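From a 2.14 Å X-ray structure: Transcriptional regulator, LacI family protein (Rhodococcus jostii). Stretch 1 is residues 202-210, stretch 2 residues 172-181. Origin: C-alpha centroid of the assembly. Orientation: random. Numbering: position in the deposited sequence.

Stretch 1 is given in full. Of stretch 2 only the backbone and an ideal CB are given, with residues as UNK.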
# COMPACT_ATOMS: atom_id res chain seq x y z
N ASP B 202 12.08 -11.59 -2.42
CA ASP B 202 11.57 -11.98 -3.74
C ASP B 202 12.70 -12.46 -4.64
O ASP B 202 12.55 -13.45 -5.35
CB ASP B 202 10.88 -10.82 -4.46
CG ASP B 202 9.68 -10.29 -3.71
OD1 ASP B 202 9.00 -11.08 -3.02
OD2 ASP B 202 9.41 -9.07 -3.85
N LEU B 203 13.81 -11.74 -4.61
CA LEU B 203 14.96 -12.09 -5.43
C LEU B 203 15.61 -13.37 -4.93
O LEU B 203 15.91 -14.27 -5.72
CB LEU B 203 16.00 -10.97 -5.41
CG LEU B 203 17.25 -11.35 -6.22
CD1 LEU B 203 16.91 -11.26 -7.69
CD2 LEU B 203 18.42 -10.44 -5.89
N LEU B 204 15.84 -13.44 -3.62
CA LEU B 204 16.48 -14.61 -3.02
C LEU B 204 15.73 -15.91 -3.28
O LEU B 204 16.35 -16.92 -3.59
CB LEU B 204 16.63 -14.40 -1.51
CG LEU B 204 17.69 -13.39 -1.06
CD1 LEU B 204 17.71 -13.30 0.46
CD2 LEU B 204 19.05 -13.83 -1.58
N VAL B 205 14.41 -15.89 -3.14
CA VAL B 205 13.64 -17.10 -3.37
C VAL B 205 13.63 -17.47 -4.85
O VAL B 205 13.65 -18.64 -5.19
CB VAL B 205 12.18 -16.95 -2.84
CG1 VAL B 205 11.43 -15.93 -3.65
CG2 VAL B 205 11.47 -18.29 -2.88
N ARG B 206 13.61 -16.46 -5.72
CA ARG B 206 13.61 -16.70 -7.16
C ARG B 206 14.99 -17.12 -7.64
O ARG B 206 15.15 -17.62 -8.76
CB ARG B 206 13.17 -15.45 -7.91
CG ARG B 206 11.69 -15.13 -7.78
CD ARG B 206 11.36 -13.80 -8.44
NE ARG B 206 9.93 -13.54 -8.48
CZ ARG B 206 9.15 -13.40 -7.41
NH1 ARG B 206 9.66 -13.49 -6.19
NH2 ARG B 206 7.85 -13.17 -7.56
N SER B 207 15.98 -16.92 -6.79
CA SER B 207 17.35 -17.27 -7.12
C SER B 207 17.69 -18.65 -6.58
O SER B 207 18.81 -19.13 -6.74
CB SER B 207 18.31 -16.23 -6.53
OG SER B 207 18.03 -14.96 -7.08
N GLY B 208 16.71 -19.28 -5.94
CA GLY B 208 16.91 -20.60 -5.39
C GLY B 208 17.55 -20.63 -4.01
O GLY B 208 17.90 -21.70 -3.51
N ARG B 209 17.70 -19.47 -3.39
CA ARG B 209 18.31 -19.44 -2.06
C ARG B 209 17.25 -19.39 -0.98
O ARG B 209 16.24 -18.70 -1.11
CB ARG B 209 19.25 -18.23 -1.95
CG ARG B 209 20.40 -18.29 -2.94
CD ARG B 209 21.37 -17.14 -2.73
NE ARG B 209 22.51 -17.19 -3.63
CZ ARG B 209 22.43 -17.06 -4.95
NH1 ARG B 209 21.25 -16.88 -5.54
NH2 ARG B 209 23.53 -17.11 -5.69
N ASP B 210 17.47 -20.16 0.09
CA ASP B 210 16.51 -20.21 1.19
C ASP B 210 16.77 -19.17 2.27
O ASP B 210 17.91 -18.84 2.59
CB ASP B 210 16.52 -21.59 1.87
CG ASP B 210 16.00 -22.69 0.98
OD1 ASP B 210 14.95 -22.51 0.33
OD2 ASP B 210 16.65 -23.76 0.93
N UNK B 172 15.37 -3.10 -3.30
CA UNK B 172 15.68 -4.25 -2.47
C UNK B 172 16.25 -5.33 -3.37
O UNK B 172 17.31 -5.88 -3.11
CB UNK B 172 14.45 -4.75 -1.71
N UNK B 173 15.53 -5.62 -4.46
CA UNK B 173 15.95 -6.64 -5.41
C UNK B 173 17.31 -6.32 -6.04
O UNK B 173 18.20 -7.17 -6.06
CB UNK B 173 14.89 -6.80 -6.50
N UNK B 174 17.45 -5.11 -6.56
CA UNK B 174 18.71 -4.72 -7.19
C UNK B 174 19.87 -4.78 -6.20
O UNK B 174 20.93 -5.34 -6.50
CB UNK B 174 18.60 -3.31 -7.78
N UNK B 175 19.67 -4.22 -5.02
CA UNK B 175 20.71 -4.26 -4.01
C UNK B 175 21.12 -5.68 -3.67
O UNK B 175 22.29 -5.96 -3.48
CB UNK B 175 20.24 -3.54 -2.75
N UNK B 176 20.14 -6.58 -3.58
CA UNK B 176 20.44 -7.97 -3.25
C UNK B 176 21.21 -8.63 -4.39
O UNK B 176 22.13 -9.42 -4.16
CB UNK B 176 19.15 -8.74 -2.96
N UNK B 177 20.83 -8.28 -5.61
CA UNK B 177 21.49 -8.81 -6.80
C UNK B 177 22.96 -8.39 -6.74
O UNK B 177 23.87 -9.22 -6.88
CB UNK B 177 20.82 -8.31 -8.08
N UNK B 178 23.19 -7.10 -6.51
CA UNK B 178 24.55 -6.57 -6.41
C UNK B 178 25.33 -7.36 -5.37
O UNK B 178 26.45 -7.81 -5.63
CB UNK B 178 24.53 -5.08 -6.05
N UNK B 179 24.74 -7.54 -4.19
CA UNK B 179 25.38 -8.27 -3.10
C UNK B 179 25.72 -9.70 -3.45
O UNK B 179 26.75 -10.22 -3.03
CB UNK B 179 24.48 -8.26 -1.87
N UNK B 180 24.85 -10.36 -4.22
CA UNK B 180 25.10 -11.74 -4.61
C UNK B 180 26.25 -11.88 -5.60
O UNK B 180 26.91 -12.92 -5.66
CB UNK B 180 23.83 -12.34 -5.21
N UNK B 181 26.51 -10.83 -6.36
CA UNK B 181 27.58 -10.82 -7.35
C UNK B 181 28.95 -10.66 -6.70
O UNK B 181 29.98 -10.92 -7.33
CB UNK B 181 27.35 -9.70 -8.36

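Stretch 2 is a helix that meets the helix of stretch 1 at 51°, with the axes 9.4 Å apart at their closest. The contact is largely apolar, and no hydrogen bond crosses it.

Position 172 has helical angles, and its ideal CB has nothing of stretch 1 within 5.5 Å. Stretch 1 sets no demand on it. It is Gly172.

Position 173 lies where the backbones come closest: its CA is 5.5 Å from the CA of Leu203. Its CB points sideways, and the ideal CB is 4.5 Å from Leu203 CB. A small residue suits such a close approach, though the sideways CA-to-CB bond does not rule out a larger one. The residue is Ala173. Its CB packs against Leu203, and Leu203 CD2 reaches Ala173 O at 3.3 Å.

Position 174 points away, so many side chains would fit, polar ones included. It is Glu174.

Position 175 points sideways with no neighbor in stretch 1. Its helical angles suit any common helix former, and stretch 1 does not call for glycine. It is Gly175.

Position 176 points toward stretch 1. Its ideal CB is only 3.5 Å from Leu203 CD2, a tight fit. Leucine, methionine or another flexible apolar residue would suit the leucines there. It is Met176, present as selenomethionine. Its CB packs on Leu203 CD2, and its CG lies 3.8 Å from Leu204 CD2.

Position 177 points sideways, with its ideal CB 3.9 Å from Leu203 CD2. The first carbon is in contact, but the rest may turn outward, so polar or apolar residues could serve. It is His177. With chi1 in t, its ring leads away from stretch 1.

Position 178 points away and leaves the choice wide. It is Thr178, whose OG1 donates to Glu174 O at 3.0 Å, one turn back.

Position 179 is out of reach and is not constrained by stretch 1. It is Leu179.

Position 180 points toward stretch 1. Ahead lie the methyls of Leu203 and Leu204 and the guanidinium of Arg209; the ideal CB is 4.8 Å from Arg209 NH2. A branched apolar residue would suit, while an acid could answer the charge. It is Leu180. Its CD1 packs on CD2 of Leu203 (4.2 Å) and CD2 of Leu204 (4.1 Å). Its CD2 covers one face of the guanidinium, 3.5 Å from Arg209 NE. With 173, 176 and 177, it completes the hole that holds Leu203.

Position 181 is out of reach; many residues would do. It is Glu181.

Stretch 2 172-181: GAEGMHTLLE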
# COMPACT_ATOMS: atom_id res chain seq x y z
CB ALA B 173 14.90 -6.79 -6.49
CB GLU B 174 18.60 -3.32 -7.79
CG GLU B 174 17.92 -3.31 -9.15
CD GLU B 174 18.64 -4.20 -10.16
OE1 GLU B 174 19.76 -3.86 -10.57
OE2 GLU B 174 18.08 -5.26 -10.54
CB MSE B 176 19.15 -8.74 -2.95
CG MSE B 176 19.35 -10.14 -2.36
SE MSE B 176 20.33 -10.17 -0.65
CE MSE B 176 20.14 -8.34 -0.16
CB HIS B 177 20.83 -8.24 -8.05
CG HIS B 177 21.54 -8.59 -9.32
ND1 HIS B 177 21.71 -9.89 -9.74
CD2 HIS B 177 22.14 -7.80 -10.25
CE1 HIS B 177 22.39 -9.89 -10.88
NE2 HIS B 177 22.66 -8.64 -11.20
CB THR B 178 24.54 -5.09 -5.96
OG1 THR B 178 23.74 -4.31 -6.87
CG2 THR B 178 25.94 -4.54 -5.92
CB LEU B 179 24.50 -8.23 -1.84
CG LEU B 179 24.28 -6.82 -1.27
CD1 LEU B 179 23.25 -6.83 -0.13
CD2 LEU B 179 25.63 -6.28 -0.79
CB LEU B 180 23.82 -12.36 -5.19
CG LEU B 180 22.75 -12.70 -4.15
CD1 LEU B 180 21.47 -13.16 -4.84
CD2 LEU B 180 23.29 -13.79 -3.22
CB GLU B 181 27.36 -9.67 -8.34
CG GLU B 181 26.02 -9.69 -9.03
CD GLU B 181 26.01 -10.57 -10.26
OE1 GLU B 181 26.77 -10.26 -11.20
OE2 GLU B 181 25.26 -11.58 -10.28
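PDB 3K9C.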